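Long-range contacts in UDP-glucose 4-epimerase (PDB 7K3P), which interconverts UDP-glucose and UDP-galactose, and probably their N-acetylated counterparts, by inverting the sugar at C4 with a tightly bound NAD: residues Lys223-Phe228 and Asp294-Leu299; Val248-Ser253 and Pro325-Leu330; Val269-Tyr274 and Leu310-Ser315. The protein carries 2 engineered substitutions. One frame throughout, in Å; residues are numbered along the deposited sequence.

Contact 1 of 3, residues Lys223-Phe228 and Asp294-Leu299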
# COMPACT_ATOMS: atom_id res chain seq x y z
N LYS A 223 13.22 10.13 33.81
CA LYS A 223 11.86 9.97 33.29
C LYS A 223 11.34 8.55 33.51
O LYS A 223 10.14 8.33 33.73
CB LYS A 223 11.82 10.29 31.80
CG LYS A 223 11.99 11.76 31.46
CD LYS A 223 11.70 11.99 29.98
CE LYS A 223 12.02 13.41 29.55
NZ LYS A 223 11.87 13.57 28.07
N ARG A 224 12.24 7.59 33.45
CA ARG A 224 11.88 6.19 33.59
C ARG A 224 12.61 5.66 34.82
O ARG A 224 13.79 5.95 35.03
CB ARG A 224 12.29 5.42 32.33
CG ARG A 224 12.04 3.93 32.41
CD ARG A 224 12.50 3.25 31.13
NE ARG A 224 11.73 3.69 29.97
CZ ARG A 224 10.60 3.13 29.56
NH1 ARG A 224 10.09 2.09 30.22
NH2 ARG A 224 9.96 3.59 28.48
N ASP A 225 11.90 4.89 35.62
CA ASP A 225 12.40 4.50 36.93
C ASP A 225 13.52 3.48 36.86
O ASP A 225 14.55 3.62 37.53
CB ASP A 225 11.24 3.97 37.77
CG ASP A 225 11.63 3.73 39.21
OD1 ASP A 225 12.48 4.49 39.73
OD2 ASP A 225 11.09 2.79 39.82
N LYS A 226 13.32 2.44 36.05
CA LYS A 226 14.28 1.35 35.95
C LYS A 226 14.53 0.96 34.50
O LYS A 226 13.70 1.23 33.63
CB LYS A 226 13.80 0.13 36.75
CG LYS A 226 14.03 0.21 38.26
CD LYS A 226 14.10 -1.18 38.92
CE LYS A 226 12.73 -1.69 39.35
NZ LYS A 226 12.82 -3.06 39.96
N LEU A 227 15.67 0.33 34.25
CA LEU A 227 15.97 -0.27 32.95
C LEU A 227 16.21 -1.76 33.17
O LEU A 227 17.00 -2.14 34.03
CB LEU A 227 17.21 0.39 32.32
CG LEU A 227 17.69 -0.03 30.93
CD1 LEU A 227 18.62 1.03 30.34
CD2 LEU A 227 18.40 -1.38 30.96
N PHE A 228 15.53 -2.61 32.42
CA PHE A 228 15.70 -4.04 32.59
C PHE A 228 16.58 -4.64 31.49
O PHE A 228 16.37 -4.36 30.31
CB PHE A 228 14.34 -4.74 32.61
CG PHE A 228 13.60 -4.62 33.92
CD1 PHE A 228 14.03 -5.31 35.04
CD2 PHE A 228 12.46 -3.83 34.02
CE1 PHE A 228 13.35 -5.22 36.25
CE2 PHE A 228 11.77 -3.73 35.23
CZ PHE A 228 12.22 -4.42 36.34
N ASP A 294 23.74 7.41 37.69
CA ASP A 294 23.78 5.98 37.95
C ASP A 294 22.36 5.45 38.13
O ASP A 294 21.97 5.03 39.22
CB ASP A 294 24.62 5.71 39.20
CG ASP A 294 24.86 4.23 39.44
OD1 ASP A 294 24.68 3.44 38.48
OD2 ASP A 294 25.25 3.87 40.58
N PHE A 295 21.58 5.47 37.05
CA PHE A 295 20.18 5.05 37.10
C PHE A 295 20.04 3.57 37.41
O PHE A 295 21.00 2.81 37.27
CB PHE A 295 19.44 5.40 35.79
CG PHE A 295 20.07 4.81 34.55
CD1 PHE A 295 19.77 3.51 34.16
CD2 PHE A 295 20.95 5.56 33.79
CE1 PHE A 295 20.35 2.97 33.02
CE2 PHE A 295 21.54 5.03 32.65
CZ PHE A 295 21.24 3.73 32.26
N LYS A 296 18.85 3.17 37.84
CA LYS A 296 18.59 1.78 38.25
C LYS A 296 18.48 0.80 37.07
O LYS A 296 17.61 0.95 36.20
CB LYS A 296 17.31 1.71 39.09
CG LYS A 296 17.35 2.55 40.37
CD LYS A 296 16.14 2.27 41.28
CE LYS A 296 14.85 2.82 40.70
NZ LYS A 296 14.89 4.30 40.52
N VAL A 297 19.35 -0.21 37.05
CA VAL A 297 19.20 -1.32 36.11
C VAL A 297 19.16 -2.69 36.81
O VAL A 297 19.90 -2.94 37.77
CB VAL A 297 20.27 -1.31 34.98
CG1 VAL A 297 21.23 -0.14 35.14
CG2 VAL A 297 21.00 -2.64 34.90
N GLU A 298 18.28 -3.56 36.32
CA GLU A 298 18.10 -4.88 36.91
C GLU A 298 18.18 -5.98 35.86
O GLU A 298 17.65 -5.84 34.75
CB GLU A 298 16.75 -4.98 37.64
CG GLU A 298 16.83 -5.69 38.98
CD GLU A 298 17.34 -4.77 40.08
OE1 GLU A 298 16.62 -3.80 40.41
OE2 GLU A 298 18.45 -5.03 40.60
N LEU A 299 18.85 -7.07 36.21
CA LEU A 299 18.94 -8.24 35.36
C LEU A 299 17.61 -8.96 35.35
O LEU A 299 17.02 -9.20 36.41
CB LEU A 299 20.01 -9.18 35.90
CG LEU A 299 21.22 -9.46 35.01
CD1 LEU A 299 21.85 -8.15 34.59
CD2 LEU A 299 22.24 -10.33 35.74
O HOH W 1 17.09 5.40 38.34

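Contact 2 of 3, residues Val248-Ser253 and Pro325-Leu330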
# COMPACT_ATOMS: atom_id res chain seq x y z
N VAL A 248 22.14 10.97 14.68
CA VAL A 248 21.27 11.76 13.80
C VAL A 248 22.04 12.42 12.65
O VAL A 248 21.49 12.60 11.56
CB VAL A 248 20.43 12.80 14.59
CG1 VAL A 248 21.34 13.82 15.28
CG2 VAL A 248 19.44 13.50 13.66
N ASP A 249 23.30 12.78 12.88
CA ASP A 249 24.06 13.47 11.84
C ASP A 249 24.62 12.49 10.80
O ASP A 249 24.92 12.89 9.67
CB ASP A 249 25.18 14.35 12.44
CG ASP A 249 24.63 15.65 13.05
OD1 ASP A 249 23.81 16.32 12.39
OD2 ASP A 249 25.02 15.98 14.19
N ASP A 250 24.72 11.22 11.18
CA ASP A 250 25.19 10.16 10.27
C ASP A 250 24.08 9.64 9.37
O ASP A 250 24.31 9.29 8.19
CB ASP A 250 25.80 9.00 11.07
CG ASP A 250 27.18 9.33 11.62
OD1 ASP A 250 27.88 10.16 11.00
OD2 ASP A 250 27.57 8.76 12.67
N ILE A 251 22.87 9.52 9.92
CA ILE A 251 21.75 9.18 9.04
C ILE A 251 21.49 10.40 8.15
O ILE A 251 21.16 10.26 6.97
CB ILE A 251 20.49 8.73 9.83
CG1 ILE A 251 19.33 8.44 8.87
CG2 ILE A 251 20.09 9.77 10.87
CD1 ILE A 251 19.67 7.39 7.83
N SER A 252 21.66 11.59 8.71
CA SER A 252 21.49 12.81 7.91
C SER A 252 22.45 12.81 6.72
O SER A 252 22.02 13.00 5.59
CB SER A 252 21.67 14.07 8.76
OG SER A 252 20.53 14.28 9.58
N SER A 253 23.74 12.55 6.96
CA SER A 253 24.71 12.61 5.87
C SER A 253 24.44 11.54 4.81
O SER A 253 24.71 11.73 3.62
CB SER A 253 26.16 12.52 6.41
OG SER A 253 26.43 11.24 6.96
N PRO A 325 30.31 7.56 7.83
CA PRO A 325 29.82 8.08 9.10
C PRO A 325 31.00 8.60 9.90
O PRO A 325 32.13 8.14 9.73
CB PRO A 325 29.23 6.83 9.79
CG PRO A 325 29.86 5.66 9.09
CD PRO A 325 30.08 6.11 7.68
N LYS A 326 30.76 9.55 10.79
CA LYS A 326 31.87 10.01 11.58
C LYS A 326 31.50 10.14 13.05
O LYS A 326 32.28 10.67 13.85
CB LYS A 326 32.46 11.29 10.98
CG LYS A 326 31.61 11.89 9.85
CD LYS A 326 31.93 13.36 9.61
CE LYS A 326 33.33 13.53 9.02
NZ LYS A 326 33.48 14.84 8.32
N TYR A 327 30.32 9.63 13.42
CA TYR A 327 29.95 9.58 14.83
C TYR A 327 29.63 8.16 15.33
O TYR A 327 28.83 7.99 16.25
CB TYR A 327 28.82 10.56 15.16
CG TYR A 327 29.12 12.00 14.81
CD1 TYR A 327 30.14 12.69 15.46
CD2 TYR A 327 28.38 12.67 13.84
CE1 TYR A 327 30.43 14.02 15.13
CE2 TYR A 327 28.65 13.99 13.51
CZ TYR A 327 29.68 14.66 14.16
OH TYR A 327 29.96 15.97 13.83
N ASP A 328 30.28 7.16 14.72
CA ASP A 328 30.23 5.79 15.23
C ASP A 328 31.04 5.77 16.52
O ASP A 328 32.18 5.32 16.55
CB ASP A 328 30.80 4.78 14.22
CG ASP A 328 30.57 3.32 14.67
OD1 ASP A 328 30.06 3.10 15.79
OD2 ASP A 328 30.92 2.38 13.90
N ASP A 329 30.43 6.27 17.59
CA ASP A 329 31.11 6.43 18.87
C ASP A 329 30.01 6.40 19.92
O ASP A 329 29.22 7.34 20.00
CB ASP A 329 31.86 7.77 18.88
CG ASP A 329 32.51 8.08 20.22
OD1 ASP A 329 31.84 7.98 21.26
OD2 ASP A 329 33.70 8.45 20.22
N LEU A 330 29.96 5.33 20.72
CA LEU A 330 28.81 5.11 21.60
C LEU A 330 28.63 6.23 22.61
O LEU A 330 27.50 6.58 22.96
CB LEU A 330 28.92 3.77 22.36
CG LEU A 330 27.68 2.86 22.40
CD1 LEU A 330 27.60 2.06 23.69
CD2 LEU A 330 26.36 3.58 22.11

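Contact 3 of 3, residues Val269-Tyr274 and Leu310-Ser315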
# COMPACT_ATOMS: atom_id res chain seq x y z
N VAL A 269 17.98 0.71 -3.26
CA VAL A 269 17.61 0.75 -1.85
C VAL A 269 18.84 0.42 -1.00
O VAL A 269 19.61 -0.48 -1.35
CB VAL A 269 16.42 -0.21 -1.56
CG1 VAL A 269 16.68 -1.59 -2.18
CG2 VAL A 269 16.14 -0.32 -0.07
N PHE A 270 19.03 1.16 0.09
CA PHE A 270 20.20 0.96 0.94
C PHE A 270 19.78 0.88 2.39
O PHE A 270 18.98 1.72 2.85
CB PHE A 270 21.17 2.15 0.85
CG PHE A 270 21.85 2.32 -0.48
CD1 PHE A 270 22.79 1.39 -0.92
CD2 PHE A 270 21.57 3.43 -1.27
CE1 PHE A 270 23.42 1.55 -2.14
CE2 PHE A 270 22.20 3.60 -2.51
CZ PHE A 270 23.13 2.65 -2.95
N ASN A 271 20.34 -0.08 3.12
CA ASN A 271 20.36 0.03 4.56
C ASN A 271 21.35 1.13 4.92
O ASN A 271 22.41 1.25 4.29
CB ASN A 271 20.85 -1.27 5.20
CG ASN A 271 19.84 -2.39 5.11
OD1 ASN A 271 18.62 -2.15 5.13
ND2 ASN A 271 20.34 -3.63 5.02
N VAL A 272 21.04 1.91 5.95
CA VAL A 272 22.02 2.82 6.51
C VAL A 272 22.35 2.37 7.92
O VAL A 272 21.47 2.32 8.78
CB VAL A 272 21.51 4.27 6.57
CG1 VAL A 272 22.65 5.20 6.98
CG2 VAL A 272 20.94 4.69 5.20
N GLY A 273 23.62 2.05 8.17
CA GLY A 273 24.04 1.60 9.49
C GLY A 273 25.56 1.49 9.59
O GLY A 273 26.26 1.57 8.56
N TYR A 274 26.06 1.30 10.81
CA TYR A 274 27.50 1.22 11.04
C TYR A 274 28.10 -0.15 10.67
O TYR A 274 29.34 -0.30 10.67
CB TYR A 274 27.84 1.59 12.48
CG TYR A 274 27.45 3.00 12.88
CD1 TYR A 274 27.70 4.08 12.04
CD2 TYR A 274 26.83 3.25 14.11
CE1 TYR A 274 27.35 5.38 12.41
CE2 TYR A 274 26.47 4.54 14.48
CZ TYR A 274 26.73 5.60 13.63
OH TYR A 274 26.38 6.87 14.00
N LEU A 310 20.40 -8.24 16.05
CA LEU A 310 19.59 -7.72 14.95
C LEU A 310 20.18 -6.38 14.50
O LEU A 310 20.04 -5.37 15.20
CB LEU A 310 18.13 -7.53 15.40
CG LEU A 310 17.20 -6.83 14.42
CD1 LEU A 310 17.18 -7.60 13.13
CD2 LEU A 310 15.79 -6.70 14.98
N ILE A 311 20.85 -6.37 13.36
CA ILE A 311 21.47 -5.14 12.86
C ILE A 311 21.35 -5.08 11.34
O ILE A 311 21.06 -6.10 10.70
CB ILE A 311 22.97 -5.05 13.25
CG1 ILE A 311 23.79 -6.09 12.48
CG2 ILE A 311 23.15 -5.24 14.75
CD1 ILE A 311 25.30 -5.95 12.70
N SER A 312 21.58 -3.90 10.77
CA SER A 312 21.56 -3.75 9.32
C SER A 312 22.88 -4.25 8.75
O SER A 312 23.94 -4.03 9.34
CB SER A 312 21.39 -2.28 8.92
OG SER A 312 20.19 -1.70 9.43
N ASP A 313 22.81 -4.87 7.58
CA ASP A 313 23.99 -5.10 6.76
C ASP A 313 24.21 -3.82 5.95
O ASP A 313 23.40 -3.49 5.09
CB ASP A 313 23.74 -6.28 5.82
CG ASP A 313 24.95 -6.61 4.95
OD1 ASP A 313 25.88 -5.78 4.81
OD2 ASP A 313 24.95 -7.72 4.39
N ALA A 314 25.30 -3.10 6.22
CA ALA A 314 25.57 -1.83 5.55
C ALA A 314 26.65 -1.91 4.47
O ALA A 314 27.16 -0.87 4.03
CB ALA A 314 25.93 -0.77 6.57
N SER A 315 26.99 -3.12 4.03
CA SER A 315 28.04 -3.27 3.02
C SER A 315 27.66 -2.61 1.67
O SER A 315 28.49 -1.96 1.02
CB SER A 315 28.41 -4.74 2.85
OG SER A 315 27.33 -5.50 2.35
O HOH W 2 17.69 -1.24 7.98
O HOH W 3 20.32 0.63 10.56

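Contact 1 of 3, residues Lys223-Phe228 and Asp294-Leu299
Leu-227 joins strand 296-300 through both its backbone polar atoms. Its N donates to Lys-296 O at 2.8 Å, and its O accepts from Glu-298 N at 3.0 Å. Leu-227 pairs with Val-297 and Phe-228 with Glu-298, in parallel register. The short strand axes approach to 4.6 Å and run 28° from parallel. Close CA-H...O contacts accompany these bonds, such as Val-297 CA to Leu-227 O.

Lys-226, Phe-228, Lys-296 and Glu-298 share one face, and Asp-225 comes in from the loop. Lys-296 folds back at its outer torsions, chi3 -71° and chi4 -61°, and this curls the ammonium onto Asp-225. There NZ forms a salt bridge with Asp-225 OD1 at 2.5 Å, from above the carboxylate plane. The same NZ also donates to Asp-225 O, so one residue is gripped twice. A water accepts from Lys-296 N and donates to Asp-225 O, which adds a bridge between the backbones of Asp-225 and Lys-296. Lys-226 lays its CG against Lys-296 CE at 3.7 Å. The salt bridge from Lys-226 NZ to Glu-298 OE1 is long, at 3.9 Å. Phe-228 rests CE1 on Glu-298 CB at 3.7 Å.

The other face is apolar. Leu-227 CD1 meets Phe-295 CE1 at 3.7 Å, at an oblique angle to the ring.

Helix 280-291 packs under this apolar face, where Ile-284 touches Leu-227 and Val-297. Met-287 lies on Phe-295, and Lys-288 adds a cation-pi contact to that ring. Cys-219 of helix 212-220 reaches Leu-227 and Phe-295. The pair forms a small two-stranded parallel sheet, 226-230 with 296-300, backed by these two helices.

Contact 2 of 3, residues Val248-Ser253 and Pro325-Leu330
Asp-250 fastens the loop residues Lys-326 and Tyr-327 with both carboxylate oxygens. OD1 accepts from Lys-326 N at 3.0 Å, a fairly straight bond (163°) arriving from above the carboxylate plane. OD2 uses its syn lone pair for Tyr-327 N, also at 3.0 Å but more bent (135°). The CG of Asp-250 lies anti to its own carbonyl carbon (chi1 -75°), which turns the carboxylate from the helix towards these two successive amides. OD2 has a further partner, Tyr-274 OH. This buried group is therefore held by two backbone amides and the hydroxyl of Tyr-274, which would probably favour its charged form. Pro-325 closes the packing, with CB 3.7 Å from Asp-250 CG.

The Asp-249 side is looser. Its CB touches Tyr-327 CE2 at 3.6 Å, obliquely to the ring, and its OD2 bonds to a glycerol probably from the crystallisation liquor. Lys-326 sends its chain away from the helix, and its side chain is exposed.

The arrangement is an aspartate near the start of a helix binding consecutive backbone amides of a loop. It joins helix 248-261 to the loop that leads into helix 330-343, in this epimerase of the NAD-dependent epimerase/dehydratase family.

Contact 3 of 3, residues Val269-Tyr274 and Leu310-Ser315
Asn-271 makes the direct hydrogen bond between the two segments. Its ND2 donates to Asp-313 O at 3.1 Å and with an angle of 164°. The acceptor lies in the amide plane of Asn-271, but the donor is tilted 28° from the carbonyl plane of Asp-313. The CG of Asn-271 sits beside its own backbone N (chi1 -72°), and the amide reaches past Ser-312 to this carbonyl. On the other side of the amide, OD1 bonds to Tyr-142 OH. Both ends of the group are held, which fixes its flip.

Water makes the second kind of link. One water donates to Asn-271 OD1 and lies 2.9 Å from Ser-312 OG. Another lies 2.7 Å from Val-272 O and 2.6 Å from the same OG. Ser-312 OG thus connects to residues 269-274 through two bridging waters.

Packing is close and small in scale. Asn-271 CB meets Ser-312 CB at 3.9 Å. Ala-314 CB comes to 3.1 Å from Gly-273 O. With no side chain, Gly-273 lets Ser-312 and Ala-314 pack against its backbone.

Within 310-315, Asp-313 OD1 accepts from Ser-315 N at 3.0 Å, forming an Asx turn. It also takes a bond from Ser-315 OG, and both donors come from the same face of the carboxylate. This turn leads from strand 309-312 into helix 315-320.

The chemistry is polar, although the touching residues are mostly buried. Strand 268-271, the last of the large parallel sheet, and strand 309-312 of the mixed sheet are joined here near their C-terminal ends. One direct amide-to-carbonyl bond and two waters around Ser-312 OG hold the segments together where no regular strand pairing does.

In the fold
Contacts 2 and 3 adjoin, with centres about 13 Å apart. Tyr-274 links them: its OH lies 2.6 Å from Asp-250 OD2, a probable hydrogen bond, and its CE1 packs 3.5 Å from Pro-325 CB. Both contacts lie near the cofactor without touching it. The side chain of Val-272 is about 9 Å from the bound NAD and that of Asp-249 about 11 Å. Contact 1 stands apart, its centre about 26 Å from that of contact 2 and 29 Å from that of contact 3. Strand 296-300 of contact 1 is followed in sequence by strand 309-312 of contact 3, so the chain returns from the outlying small sheet to the mixed sheet.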